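Local coordinates for protein carboxyl esterase NP (Bacillus subtilis, PDB 4CCW) that catalyses the hydrolysis of carboxylic esters to an alcohol and a carboxylate, using the alpha/beta hydrolase fold, at residues A[237-242]-A[285-290]; A[122-127]-A[146-151]; A[248-253]-A[265-270]; A[230-235]-A[259-264]. All blocks are in the same frame, centred on the assembly; numbering follows the deposited sequence.

Contact 1: residues A[237-242]-A[285-290]; sequences LLLLGE and ERVMRF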
loop_
_atom_site.group_PDB
_atom_site.type_symbol
_atom_site.label_atom_id
_atom_site.label_comp_id
_atom_site.label_asym_id
_atom_site.label_seq_id
_atom_site.Cartn_x
_atom_site.Cartn_y
_atom_site.Cartn_z
ATOM N N LEU A 237 -5.590 -0.302 13.559
ATOM C CA LEU A 237 -4.726 0.777 13.998
ATOM C C LEU A 237 -4.680 1.716 12.819
ATOM O O LEU A 237 -4.260 1.328 11.739
ATOM C CB LEU A 237 -3.311 0.284 14.343
ATOM C CG LEU A 237 -2.232 1.362 14.553
ATOM C CD1 LEU A 237 -2.387 2.025 15.920
ATOM C CD2 LEU A 237 -0.839 0.748 14.447
ATOM N N LEU A 238 -5.106 2.953 13.030
ATOM C CA LEU A 238 -5.054 3.964 11.983
ATOM C C LEU A 238 -3.972 4.974 12.304
ATOM O O LEU A 238 -4.058 5.662 13.308
ATOM C CB LEU A 238 -6.416 4.659 11.818
ATOM C CG LEU A 238 -6.463 5.863 10.862
ATOM C CD1 LEU A 238 -6.172 5.411 9.422
ATOM C CD2 LEU A 238 -7.842 6.540 10.913
ATOM N N LEU A 239 -2.937 5.022 11.464
ATOM C CA LEU A 239 -1.884 6.025 11.564
ATOM C C LEU A 239 -1.973 7.020 10.432
ATOM O O LEU A 239 -2.055 6.635 9.256
ATOM C CB LEU A 239 -0.493 5.382 11.532
ATOM C CG LEU A 239 -0.162 4.342 12.593
ATOM C CD1 LEU A 239 1.299 3.913 12.472
ATOM C CD2 LEU A 239 -0.452 4.850 14.009
ATOM N N LEU A 240 -1.950 8.298 10.799
ATOM C CA LEU A 240 -2.011 9.406 9.856
ATOM C C LEU A 240 -0.864 10.348 10.193
ATOM O O LEU A 240 -0.383 10.349 11.324
ATOM C CB LEU A 240 -3.352 10.137 9.987
ATOM C CG LEU A 240 -4.608 9.320 9.663
ATOM C CD1 LEU A 240 -5.795 9.758 10.519
ATOM C CD2 LEU A 240 -4.896 9.431 8.160
ATOM N N GLY A 241 -0.416 11.130 9.217
ATOM C CA GLY A 241 0.700 12.068 9.427
ATOM C C GLY A 241 0.235 13.509 9.549
ATOM O O GLY A 241 -0.632 13.943 8.799
ATOM N N GLU A 242 0.811 14.265 10.491
ATOM C CA GLU A 242 0.408 15.668 10.686
ATOM C C GLU A 242 0.533 16.502 9.412
ATOM O O GLU A 242 -0.258 17.415 9.191
ATOM C CB GLU A 242 1.168 16.335 11.860
ATOM C CG GLU A 242 2.652 16.574 11.623
ATOM C CD GLU A 242 3.323 17.462 12.681
ATOM O OE1 GLU A 242 2.776 18.511 13.075
ATOM O OE2 GLU A 242 4.427 17.116 13.118
ATOM N N GLU A 285 7.896 0.425 15.608
ATOM C CA GLU A 285 7.558 0.015 16.986
ATOM C C GLU A 285 6.059 0.106 17.257
ATOM O O GLU A 285 5.483 -0.769 17.921
ATOM C CB GLU A 285 8.316 0.865 18.020
ATOM C CG GLU A 285 8.090 0.454 19.476
ATOM C CD GLU A 285 6.786 0.969 20.094
ATOM O OE1 GLU A 285 6.245 1.995 19.639
ATOM O OE2 GLU A 285 6.303 0.346 21.071
ATOM N N ARG A 286 5.442 1.175 16.762
ATOM C CA ARG A 286 4.028 1.436 17.018
ATOM C C ARG A 286 3.166 0.311 16.457
ATOM O O ARG A 286 2.260 -0.162 17.121
ATOM C CB ARG A 286 3.604 2.790 16.427
ATOM C CG ARG A 286 2.129 3.135 16.629
ATOM C CD ARG A 286 1.809 3.325 18.102
ATOM N NE ARG A 286 0.382 3.434 18.435
ATOM C CZ ARG A 286 -0.372 2.435 18.906
ATOM N NH1 ARG A 286 0.138 1.217 19.074
ATOM N NH2 ARG A 286 -1.650 2.651 19.211
ATOM N N VAL A 287 3.454 -0.097 15.227
ATOM C CA VAL A 287 2.716 -1.184 14.587
ATOM C C VAL A 287 2.946 -2.499 15.325
ATOM O O VAL A 287 1.999 -3.253 15.594
ATOM C CB VAL A 287 3.088 -1.319 13.096
ATOM C CG1 VAL A 287 2.574 -2.641 12.537
ATOM C CG2 VAL A 287 2.537 -0.147 12.295
ATOM N N MET A 288 4.199 -2.770 15.679
ATOM C CA MET A 288 4.507 -3.978 16.433
ATOM C C MET A 288 3.757 -4.045 17.756
ATOM O O MET A 288 3.207 -5.087 18.111
ATOM C CB MET A 288 6.001 -4.107 16.686
ATOM C CG MET A 288 6.457 -5.538 16.518
ATOM S SD MET A 288 6.737 -5.836 14.765
ATOM C CE MET A 288 8.459 -5.350 14.768
ATOM N N ARG A 289 3.734 -2.921 18.466
ATOM C CA ARG A 289 3.077 -2.829 19.766
ATOM C C ARG A 289 1.596 -3.155 19.637
ATOM O O ARG A 289 1.037 -3.871 20.475
ATOM C CB ARG A 289 3.258 -1.423 20.339
ATOM C CG ARG A 289 2.862 -1.258 21.793
ATOM C CD ARG A 289 3.314 0.110 22.286
ATOM N NE ARG A 289 2.345 1.166 21.989
ATOM C CZ ARG A 289 2.654 2.404 21.605
ATOM N NH1 ARG A 289 3.915 2.766 21.414
ATOM N NH2 ARG A 289 1.688 3.285 21.384
ATOM N N PHE A 290 0.978 -2.635 18.574
ATOM C CA PHE A 290 -0.424 -2.893 18.280
ATOM C C PHE A 290 -0.715 -4.373 18.012
ATOM O O PHE A 290 -1.699 -4.915 18.518
ATOM C CB PHE A 290 -0.886 -2.041 17.095
ATOM C CG PHE A 290 -2.297 -2.322 16.665
ATOM C CD1 PHE A 290 -3.370 -1.846 17.411
ATOM C CD2 PHE A 290 -2.554 -3.065 15.519
ATOM C CE1 PHE A 290 -4.677 -2.108 17.024
ATOM C CE2 PHE A 290 -3.863 -3.335 15.133
ATOM C CZ PHE A 290 -4.921 -2.855 15.886
#
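Leu237 stands between two flat side chains of helix 280-291, the ring of Phe290 and the guanidinium of Arg286, and shows a different part of itself to each. Its CB sits over the centre of the Phe290 ring, 3.5 Å from the centroid and only 6° off the ring normal, a CH-pi contact in which the two side chains run past each other in opposite directions. The first torsion sets CG anti to the backbone N (chi1 168°), and from CG the two methyls reach the helix and part company. CD1 lies over a face of the Arg286 guanidinium, toward its rim and 3.4 Å from Arg286 NH2, while Arg289 NH2 approaches the opposite face. CD2 lies 3.8 Å from Phe290 CB and 4.0 Å from Val287 CA.

Two residues further along the strand, on the same face, Leu239 meets the helix more lightly: its CD2 reaches the aliphatic part of Arg286 at CG (4.1 Å), and its CD1 touches Val287 CG2. Strand 237-241 and helix 285-290 run nearly antiparallel, at 168°, as expected where a helix covers the central sheet of an alpha/beta hydrolase. Leucine suits position 237 because its two methyls can serve different partners, Arg286 with one, Val287 and Phe290 with the other.

Arg286 thus has a leucine methyl on one guanidinium face, while its NE and NH2 form salt bridges with Glu266 and Glu264 of the adjoining strand. These two carboxylates probably balance the buried charge.

Contact 2: residues A[122-127]-A[146-151]; sequences KSHMIG and VKSAAI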
loop_
_atom_site.group_PDB
_atom_site.type_symbol
_atom_site.label_atom_id
_atom_site.label_comp_id
_atom_site.label_asym_id
_atom_site.label_seq_id
_atom_site.Cartn_x
_atom_site.Cartn_y
_atom_site.Cartn_z
ATOM N N LYS A 122 -5.604 -16.828 8.965
ATOM C CA LYS A 122 -5.719 -15.402 9.307
ATOM C C LYS A 122 -4.343 -14.734 9.260
ATOM O O LYS A 122 -3.322 -15.380 9.506
ATOM C CB LYS A 122 -6.350 -15.206 10.686
ATOM C CG LYS A 122 -7.679 -15.912 10.897
ATOM C CD LYS A 122 -8.343 -15.432 12.179
ATOM C CE LYS A 122 -9.652 -16.162 12.420
ATOM N NZ LYS A 122 -10.274 -15.781 13.719
ATOM N N SER A 123 -4.314 -13.450 8.930
ATOM C CA SER A 123 -3.051 -12.712 8.843
ATOM C C SER A 123 -3.157 -11.312 9.405
ATOM O O SER A 123 -4.233 -10.713 9.406
ATOM C CB SER A 123 -2.580 -12.620 7.389
ATOM O OG SER A 123 -1.316 -11.979 7.312
ATOM N N HIS A 124 -2.036 -10.792 9.897
ATOM C CA HIS A 124 -1.936 -9.364 10.153
ATOM C C HIS A 124 -1.738 -8.693 8.831
ATOM O O HIS A 124 -1.213 -9.299 7.893
ATOM C CB HIS A 124 -0.783 -9.062 11.095
ATOM C CG HIS A 124 -1.023 -9.529 12.518
ATOM N ND1 HIS A 124 -1.953 -8.973 13.316
ATOM C CD2 HIS A 124 -0.405 -10.527 13.271
ATOM C CE1 HIS A 124 -1.930 -9.581 14.525
ATOM N NE2 HIS A 124 -0.981 -10.530 14.495
ATOM N N MET A 125 -2.181 -7.439 8.736
ATOM C CA MET A 125 -2.047 -6.677 7.505
ATOM C C MET A 125 -1.591 -5.271 7.815
ATOM O O MET A 125 -1.990 -4.687 8.834
ATOM C CB MET A 125 -3.370 -6.608 6.737
ATOM C CG MET A 125 -3.946 -7.959 6.351
ATOM S SD MET A 125 -5.527 -7.769 5.504
ATOM C CE MET A 125 -4.979 -7.105 3.924
ATOM N N ILE A 126 -0.755 -4.737 6.924
ATOM C CA ILE A 126 -0.355 -3.342 6.959
ATOM C C ILE A 126 -0.504 -2.837 5.542
ATOM O O ILE A 126 -0.035 -3.471 4.596
ATOM C CB ILE A 126 1.108 -3.164 7.420
ATOM C CG1 ILE A 126 1.297 -3.754 8.831
ATOM C CG2 ILE A 126 1.520 -1.696 7.378
ATOM C CD1 ILE A 126 2.755 -3.915 9.248
ATOM N N GLY A 127 -1.161 -1.692 5.396
ATOM C CA GLY A 127 -1.350 -1.106 4.077
ATOM C C GLY A 127 -1.226 0.390 4.169
ATOM O O GLY A 127 -1.788 1.009 5.083
ATOM N N VAL A 146 -8.546 -11.832 8.724
ATOM C CA VAL A 146 -7.689 -10.738 9.175
ATOM C C VAL A 146 -7.641 -10.743 10.701
ATOM O O VAL A 146 -8.658 -10.526 11.362
ATOM C CB VAL A 146 -8.194 -9.359 8.661
ATOM C CG1 VAL A 146 -7.153 -8.266 8.897
ATOM C CG2 VAL A 146 -8.552 -9.413 7.184
ATOM N N LYS A 147 -6.461 -10.990 11.260
ATOM C CA LYS A 147 -6.278 -10.939 12.721
ATOM C C LYS A 147 -6.438 -9.505 13.242
ATOM O O LYS A 147 -7.179 -9.253 14.198
ATOM C CB LYS A 147 -4.908 -11.503 13.106
ATOM C CG LYS A 147 -4.725 -12.968 12.732
ATOM C CD LYS A 147 -3.487 -13.591 13.362
ATOM C CE LYS A 147 -3.361 -15.070 13.008
ATOM N NZ LYS A 147 -4.229 -15.971 13.832
ATOM N N SER A 148 -5.728 -8.580 12.602
ATOM C CA SER A 148 -5.817 -7.149 12.892
ATOM C C SER A 148 -5.122 -6.434 11.743
ATOM O O SER A 148 -4.393 -7.065 10.980
ATOM C CB SER A 148 -5.195 -6.799 14.251
ATOM O OG SER A 148 -3.781 -6.788 14.196
ATOM N N ALA A 149 -5.357 -5.131 11.617
ATOM C CA ALA A 149 -4.888 -4.370 10.461
ATOM C C ALA A 149 -4.383 -3.007 10.886
ATOM O O ALA A 149 -4.996 -2.357 11.733
ATOM C CB ALA A 149 -6.008 -4.230 9.448
ATOM N N ALA A 150 -3.243 -2.609 10.317
ATOM C CA ALA A 150 -2.690 -1.277 10.471
ATOM C C ALA A 150 -2.890 -0.589 9.135
ATOM O O ALA A 150 -2.415 -1.069 8.089
ATOM C CB ALA A 150 -1.211 -1.336 10.830
ATOM N N ILE A 151 -3.624 0.513 9.174
ATOM C CA ILE A 151 -3.997 1.240 7.963
ATOM C C ILE A 151 -3.284 2.567 8.055
ATOM O O ILE A 151 -3.526 3.342 8.979
ATOM C CB ILE A 151 -5.538 1.378 7.856
ATOM C CG1 ILE A 151 -6.166 -0.008 7.639
ATOM C CG2 ILE A 151 -5.937 2.357 6.757
ATOM C CD1 ILE A 151 -7.684 -0.039 7.717
#
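His124 meets two consecutive residues, Lys147 and Ser148. Its ND1 and Ser148 OG are hydrogen-bonded at 3.0 Å, the hydroxyl lying in the ring plane at its edge, while Lys147 CB sits over one face, 4.0 Å from the ring centroid and offset toward the rim. A chi1 of 77° puts Ser148 OG between the backbone N and the carbonyl carbon, which brings it to the edge of the imidazole. On the opposite face of the sheet, Met125 SD packs 3.8 Å from Val146 CG1, the two side chains crossing at about a right angle; the pliant thioether suits a place beside a branched valine.

Behind these side chains lies a parallel ladder. Lys147 N bonds to Ser123 O, Met125 N to Ser148 O, Ala150 N to Met125 O (2.8 Å) and Gly127 N to Ala150 O. The small Ala150 leaves room for Ile126, whose CG1 touches its CB at 4.0 Å. Further out, Phe291 stacks on His124 and Tyr81 meets the ring at a steep angle, while Phe138 of helix 130-141 covers Val146. An alanine at His124 would probably leave Ser148 OG without its imidazole partner and open a gap beside Phe291.

The strands belong to the beta-alpha-beta unit joined by helix 130-141, and Gly127 begins a GxSxG sequence consistent with the nucleophile elbow. Backbone bonds thus hold the strands on both sides of the corner at Lys147, and the ND1/OG pair adds a side-chain link beside it.

Contact 3: residues A[248-253]-A[265-270]; sequences DPHSAL and AEVIKN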
loop_
_atom_site.group_PDB
_atom_site.type_symbol
_atom_site.label_atom_id
_atom_site.label_comp_id
_atom_site.label_asym_id
_atom_site.label_seq_id
_atom_site.Cartn_x
_atom_site.Cartn_y
_atom_site.Cartn_z
ATOM N N ASP A 248 -7.411 16.209 5.046
ATOM C CA ASP A 248 -7.066 16.715 6.369
ATOM C C ASP A 248 -6.974 15.541 7.349
ATOM O O ASP A 248 -7.944 14.786 7.503
ATOM C CB ASP A 248 -8.097 17.749 6.822
ATOM C CG ASP A 248 -7.764 18.350 8.184
ATOM O OD1 ASP A 248 -7.518 17.609 9.159
ATOM O OD2 ASP A 248 -7.779 19.586 8.300
ATOM N N PRO A 249 -5.785 15.334 7.956
ATOM C CA PRO A 249 -5.612 14.088 8.701
ATOM C C PRO A 249 -6.426 14.097 9.979
ATOM O O PRO A 249 -6.848 13.052 10.439
ATOM C CB PRO A 249 -4.104 14.050 9.000
ATOM C CG PRO A 249 -3.674 15.488 8.996
ATOM C CD PRO A 249 -4.565 16.158 7.964
ATOM N N HIS A 250 -6.657 15.279 10.547
ATOM C CA HIS A 250 -7.505 15.350 11.756
ATOM C C HIS A 250 -8.969 15.127 11.458
ATOM O O HIS A 250 -9.682 14.449 12.219
ATOM C CB HIS A 250 -7.221 16.622 12.558
ATOM C CG HIS A 250 -5.884 16.582 13.267
ATOM N ND1 HIS A 250 -5.707 15.947 14.443
ATOM C CD2 HIS A 250 -4.637 17.087 12.898
ATOM C CE1 HIS A 250 -4.414 16.062 14.828
ATOM N NE2 HIS A 250 -3.760 16.756 13.878
ATOM N N SER A 251 -9.429 15.643 10.319
ATOM C CA SER A 251 -10.771 15.327 9.850
ATOM C C SER A 251 -10.906 13.815 9.608
ATOM O O SER A 251 -11.936 13.242 9.928
ATOM C CB SER A 251 -11.097 16.095 8.569
ATOM O OG SER A 251 -10.788 17.475 8.732
ATOM N N ALA A 252 -9.882 13.184 9.021
ATOM C CA ALA A 252 -9.892 11.737 8.782
ATOM C C ALA A 252 -9.983 10.941 10.081
ATOM O O ALA A 252 -10.774 9.996 10.184
ATOM C CB ALA A 252 -8.657 11.307 7.993
ATOM N N LEU A 253 -9.159 11.321 11.061
ATOM C CA LEU A 253 -9.175 10.666 12.371
ATOM C C LEU A 253 -10.564 10.809 13.000
ATOM O O LEU A 253 -11.081 9.859 13.600
ATOM C CB LEU A 253 -8.095 11.250 13.293
ATOM C CG LEU A 253 -8.023 10.647 14.715
ATOM C CD1 LEU A 253 -6.591 10.624 15.221
ATOM C CD2 LEU A 253 -8.898 11.449 15.655
ATOM N N ALA A 265 -6.462 5.145 16.774
ATOM C CA ALA A 265 -6.111 6.072 15.706
ATOM C C ALA A 265 -5.279 7.215 16.253
ATOM O O ALA A 265 -5.530 7.686 17.358
ATOM C CB ALA A 265 -7.374 6.602 15.021
ATOM N N GLU A 266 -4.281 7.652 15.480
ATOM C CA GLU A 266 -3.437 8.777 15.892
ATOM C C GLU A 266 -2.837 9.511 14.713
ATOM O O GLU A 266 -2.618 8.930 13.642
ATOM C CB GLU A 266 -2.334 8.342 16.877
ATOM C CG GLU A 266 -1.286 7.425 16.276
ATOM C CD GLU A 266 -0.223 7.020 17.279
ATOM O OE1 GLU A 266 -0.550 6.264 18.225
ATOM O OE2 GLU A 266 0.932 7.479 17.134
ATOM N N VAL A 267 -2.600 10.805 14.930
ATOM C CA VAL A 267 -1.899 11.653 13.977
ATOM C C VAL A 267 -0.483 11.809 14.500
ATOM O O VAL A 267 -0.271 12.321 15.599
ATOM C CB VAL A 267 -2.557 13.034 13.827
ATOM C CG1 VAL A 267 -1.702 13.937 12.934
ATOM C CG2 VAL A 267 -3.952 12.899 13.240
ATOM N N ILE A 268 0.472 11.352 13.701
ATOM C CA ILE A 268 1.878 11.275 14.078
ATOM C C ILE A 268 2.625 12.570 13.779
ATOM O O ILE A 268 2.389 13.208 12.761
ATOM C CB ILE A 268 2.554 10.095 13.356
ATOM C CG1 ILE A 268 2.044 8.786 13.951
ATOM C CG2 ILE A 268 4.077 10.178 13.443
ATOM C CD1 ILE A 268 2.317 7.583 13.083
ATOM N N LYS A 269 3.541 12.935 14.670
ATOM C CA LYS A 269 4.325 14.161 14.503
ATOM C C LYS A 269 5.407 14.000 13.441
ATOM O O LYS A 269 5.921 12.897 13.224
ATOM C CB LYS A 269 4.945 14.598 15.841
ATOM C CG LYS A 269 3.932 15.023 16.899
ATOM C CD LYS A 269 2.821 15.895 16.327
ATOM C CE LYS A 269 2.070 16.653 17.417
ATOM N NZ LYS A 269 1.220 15.788 18.295
ATOM N N ASN A 270 5.723 15.101 12.764
ATOM C CA ASN A 270 6.888 15.166 11.880
ATOM C C ASN A 270 6.839 14.127 10.766
ATOM O O ASN A 270 7.868 13.569 10.370
ATOM C CB ASN A 270 8.192 15.023 12.694
ATOM C CG ASN A 270 8.344 16.089 13.766
ATOM O OD1 ASN A 270 8.657 15.786 14.936
ATOM N ND2 ASN A 270 8.151 17.350 13.376
#
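Pro249 opens the helix and touches Val267 lightly, CB to CG2 at 4.4 Å; a proline is well placed in a first turn, where its missing N-H costs no helical bond. Just before it, Asp248 is the N-cap: OD1 accepts from Ser251 N at 3.0 Å, met from above the carboxylate plane, and more weakly from His250 N. In His250, CG is anti to the carbonyl carbon (chi1 -72°). One face of its imidazole rests on Val267, whose CG2 is 3.8 Å from the ring centroid and 19° off the normal, while CG1 approaches His250 NE2 at 3.6 Å. A glycine at Val267 would probably leave this ring face without its cover and free the imidazole to turn.

This is the return leg of a beta-alpha-beta crossover, in which strand 236-241 leads through helix 249-259 into the parallel strand 263-268. Helix and strand segments therefore run almost antiparallel, at 171°, and the beta-branched valine presents both methyls to the helix.

One turn later Leu253 reaches the strand. Its CD1 lies 3.7 Å from Glu266 CA and also touches Ala265 CB and Val267 CG2, the small alanine making room for the leucine branch. Glu266 points the other way, where Tyr282 binds its carboxylate from beyond the two segments.

Contact 4: residues A[230-235]-A[259-264]; sequences RSARVP and FVPDIE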
loop_
_atom_site.group_PDB
_atom_site.type_symbol
_atom_site.label_atom_id
_atom_site.label_comp_id
_atom_site.label_asym_id
_atom_site.label_seq_id
_atom_site.Cartn_x
_atom_site.Cartn_y
_atom_site.Cartn_z
ATOM N N ARG A 230 -19.225 1.328 10.589
ATOM C CA ARG A 230 -19.788 0.750 11.826
ATOM C C ARG A 230 -19.710 -0.771 11.836
ATOM O O ARG A 230 -19.725 -1.403 12.910
ATOM C CB ARG A 230 -21.248 1.165 11.990
ATOM C CG ARG A 230 -21.426 2.591 12.482
ATOM C CD ARG A 230 -22.901 2.922 12.619
ATOM N NE ARG A 230 -23.063 4.124 13.422
ATOM C CZ ARG A 230 -23.608 5.256 12.989
ATOM N NH1 ARG A 230 -24.088 5.342 11.767
ATOM N NH2 ARG A 230 -23.698 6.293 13.809
ATOM N N SER A 231 -19.653 -1.350 10.642
ATOM C CA SER A 231 -19.706 -2.813 10.495
ATOM C C SER A 231 -18.366 -3.522 10.732
ATOM O O SER A 231 -18.334 -4.758 10.811
ATOM C CB SER A 231 -20.274 -3.188 9.121
ATOM O OG SER A 231 -19.273 -3.184 8.110
ATOM N N ALA A 232 -17.283 -2.751 10.871
ATOM C CA ALA A 232 -15.930 -3.314 11.076
ATOM C C ALA A 232 -15.897 -4.267 12.265
ATOM O O ALA A 232 -16.358 -3.917 13.354
ATOM C CB ALA A 232 -14.904 -2.205 11.270
ATOM N N ARG A 233 -15.338 -5.458 12.058
ATOM C CA ARG A 233 -15.263 -6.494 13.116
ATOM C C ARG A 233 -13.824 -6.991 13.339
ATOM O O ARG A 233 -13.593 -8.055 13.917
ATOM C CB ARG A 233 -16.166 -7.674 12.747
ATOM C CG ARG A 233 -17.655 -7.401 12.884
ATOM C CD ARG A 233 -18.454 -8.705 12.816
ATOM N NE ARG A 233 -18.668 -9.163 11.440
ATOM C CZ ARG A 233 -18.544 -10.426 11.034
ATOM N NH1 ARG A 233 -18.163 -11.372 11.877
ATOM N NH2 ARG A 233 -18.785 -10.749 9.771
ATOM N N VAL A 234 -12.864 -6.210 12.866
ATOM C CA VAL A 234 -11.449 -6.517 12.964
ATOM C C VAL A 234 -10.777 -5.326 13.679
ATOM O O VAL A 234 -11.093 -4.177 13.368
ATOM C CB VAL A 234 -10.850 -6.711 11.538
ATOM C CG1 VAL A 234 -9.359 -6.995 11.585
ATOM C CG2 VAL A 234 -11.547 -7.855 10.811
ATOM N N PRO A 235 -9.837 -5.582 14.604
ATOM C CA PRO A 235 -9.139 -4.433 15.210
ATOM C C PRO A 235 -8.313 -3.679 14.180
ATOM O O PRO A 235 -7.622 -4.301 13.362
ATOM C CB PRO A 235 -8.209 -5.070 16.266
ATOM C CG PRO A 235 -8.537 -6.522 16.298
ATOM C CD PRO A 235 -9.302 -6.875 15.064
ATOM N N PHE A 259 -16.999 6.169 13.922
ATOM C CA PHE A 259 -17.771 5.005 13.446
ATOM C C PHE A 259 -17.137 3.616 13.624
ATOM O O PHE A 259 -17.864 2.623 13.824
ATOM C CB PHE A 259 -18.125 5.195 11.963
ATOM C CG PHE A 259 -18.975 6.403 11.689
ATOM C CD1 PHE A 259 -20.340 6.372 11.923
ATOM C CD2 PHE A 259 -18.405 7.575 11.189
ATOM C CE1 PHE A 259 -21.127 7.484 11.683
ATOM C CE2 PHE A 259 -19.185 8.695 10.962
ATOM C CZ PHE A 259 -20.545 8.652 11.208
ATOM N N VAL A 260 -15.814 3.512 13.516
ATOM C CA VAL A 260 -15.170 2.184 13.527
ATOM C C VAL A 260 -15.119 1.679 14.970
ATOM O O VAL A 260 -14.538 2.334 15.810
ATOM C CB VAL A 260 -13.749 2.211 12.918
ATOM C CG1 VAL A 260 -13.069 0.854 13.038
ATOM C CG2 VAL A 260 -13.793 2.657 11.455
ATOM N N PRO A 261 -15.733 0.524 15.250
ATOM C CA PRO A 261 -15.884 0.060 16.642
ATOM C C PRO A 261 -14.571 -0.185 17.369
ATOM O O PRO A 261 -14.436 0.166 18.539
ATOM C CB PRO A 261 -16.622 -1.262 16.481
ATOM C CG PRO A 261 -17.428 -1.058 15.258
ATOM C CD PRO A 261 -16.511 -0.323 14.327
ATOM N N ASP A 262 -13.614 -0.802 16.698
ATOM C CA ASP A 262 -12.433 -1.256 17.407
ATOM C C ASP A 262 -11.279 -0.588 16.702
ATOM O O ASP A 262 -10.725 -1.142 15.750
ATOM C CB ASP A 262 -12.349 -2.792 17.369
ATOM C CG ASP A 262 -11.250 -3.361 18.254
ATOM O OD1 ASP A 262 -10.360 -2.610 18.710
ATOM O OD2 ASP A 262 -11.279 -4.588 18.497
ATOM N N ILE A 263 -10.949 0.625 17.152
ATOM C CA ILE A 263 -9.942 1.451 16.477
ATOM C C ILE A 263 -8.972 2.092 17.474
ATOM O O ILE A 263 -9.373 2.479 18.579
ATOM C CB ILE A 263 -10.595 2.532 15.565
ATOM C CG1 ILE A 263 -9.579 3.086 14.568
ATOM C CG2 ILE A 263 -11.216 3.675 16.367
ATOM C CD1 ILE A 263 -10.203 3.714 13.337
ATOM N N GLU A 264 -7.697 2.129 17.096
ATOM C CA GLU A 264 -6.696 2.938 17.769
ATOM C C GLU A 264 -6.185 3.851 16.662
ATOM O O GLU A 264 -5.603 3.386 15.688
ATOM C CB GLU A 264 -5.581 2.058 18.381
ATOM C CG GLU A 264 -6.084 1.042 19.417
ATOM C CD GLU A 264 -4.968 0.304 20.155
ATOM O OE1 GLU A 264 -3.778 0.620 19.964
ATOM O OE2 GLU A 264 -5.281 -0.597 20.956
HETATM O O HOH W 1 -13.442 -2.740 14.263
#
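Phe259 and Arg230 meet edge to face, but with the arginine supplying the face: the guanidinium lies across the rim of the ring, its plane 87° from that of the ring. Phe259 CE1 stands 3.5 Å from Arg230 NH2, and Arg230 NE lies in the ring plane at the edge. The long chain, extended from CG to NE, suits this reach, while NH1 pairs with Glu227. Arg230 CA also makes a CA-H...O contact with Phe259 O, 3.3 Å away.

The packed, buried part is formed by Ala232 and Val260. The small Ala232 lets its CB pack against both Pro261 CD (3.9 Å) and Val260 CG1 (4.0 Å). Pro261 CG also lies 3.3 Å from Arg230 O.

Both ends are more exposed, the Arg230 side as well as that of Pro235. At the latter, Asp262 lies beside the proline, pointing the same way, with OD2 3.8 Å from Pro235 CB. Water 1 bridges the backbones here: it accepts from Asp262 N at 3.1 Å and lies 2.9 Å from Val234 O.

Segment 230-235 leads into strand 236-241, while 259-264 runs into strand 263-268, its parallel neighbour. Leu140 of helix 130-141 packs against Ala232, Phe290 of helix 280-291 lies against Pro235, and Phe259 rests on helix 226-230.

How the contacts relate
The four contacts follow one sheet across the fold. Strand 236-241 of contact 1 lies between strand 146-152 of contact 2, probably bonded through Leu237 N to Ala149 O (2.8 Å), and strand 263-268, shared by contacts 3 and 4. Contact 4 lies where the chain enters these last two strands, and contact 3 backs the later part of strand 263-268 with its crossover helix. Arg286 joins contact 1 to contacts 3 and 4. His273, the likely proton acceptor, has its side chain about 10 Å from those of Leu239 and Ile151 and about 9 Å from that of Pro249, whereas contact 4 lies away from the active site and the pocket.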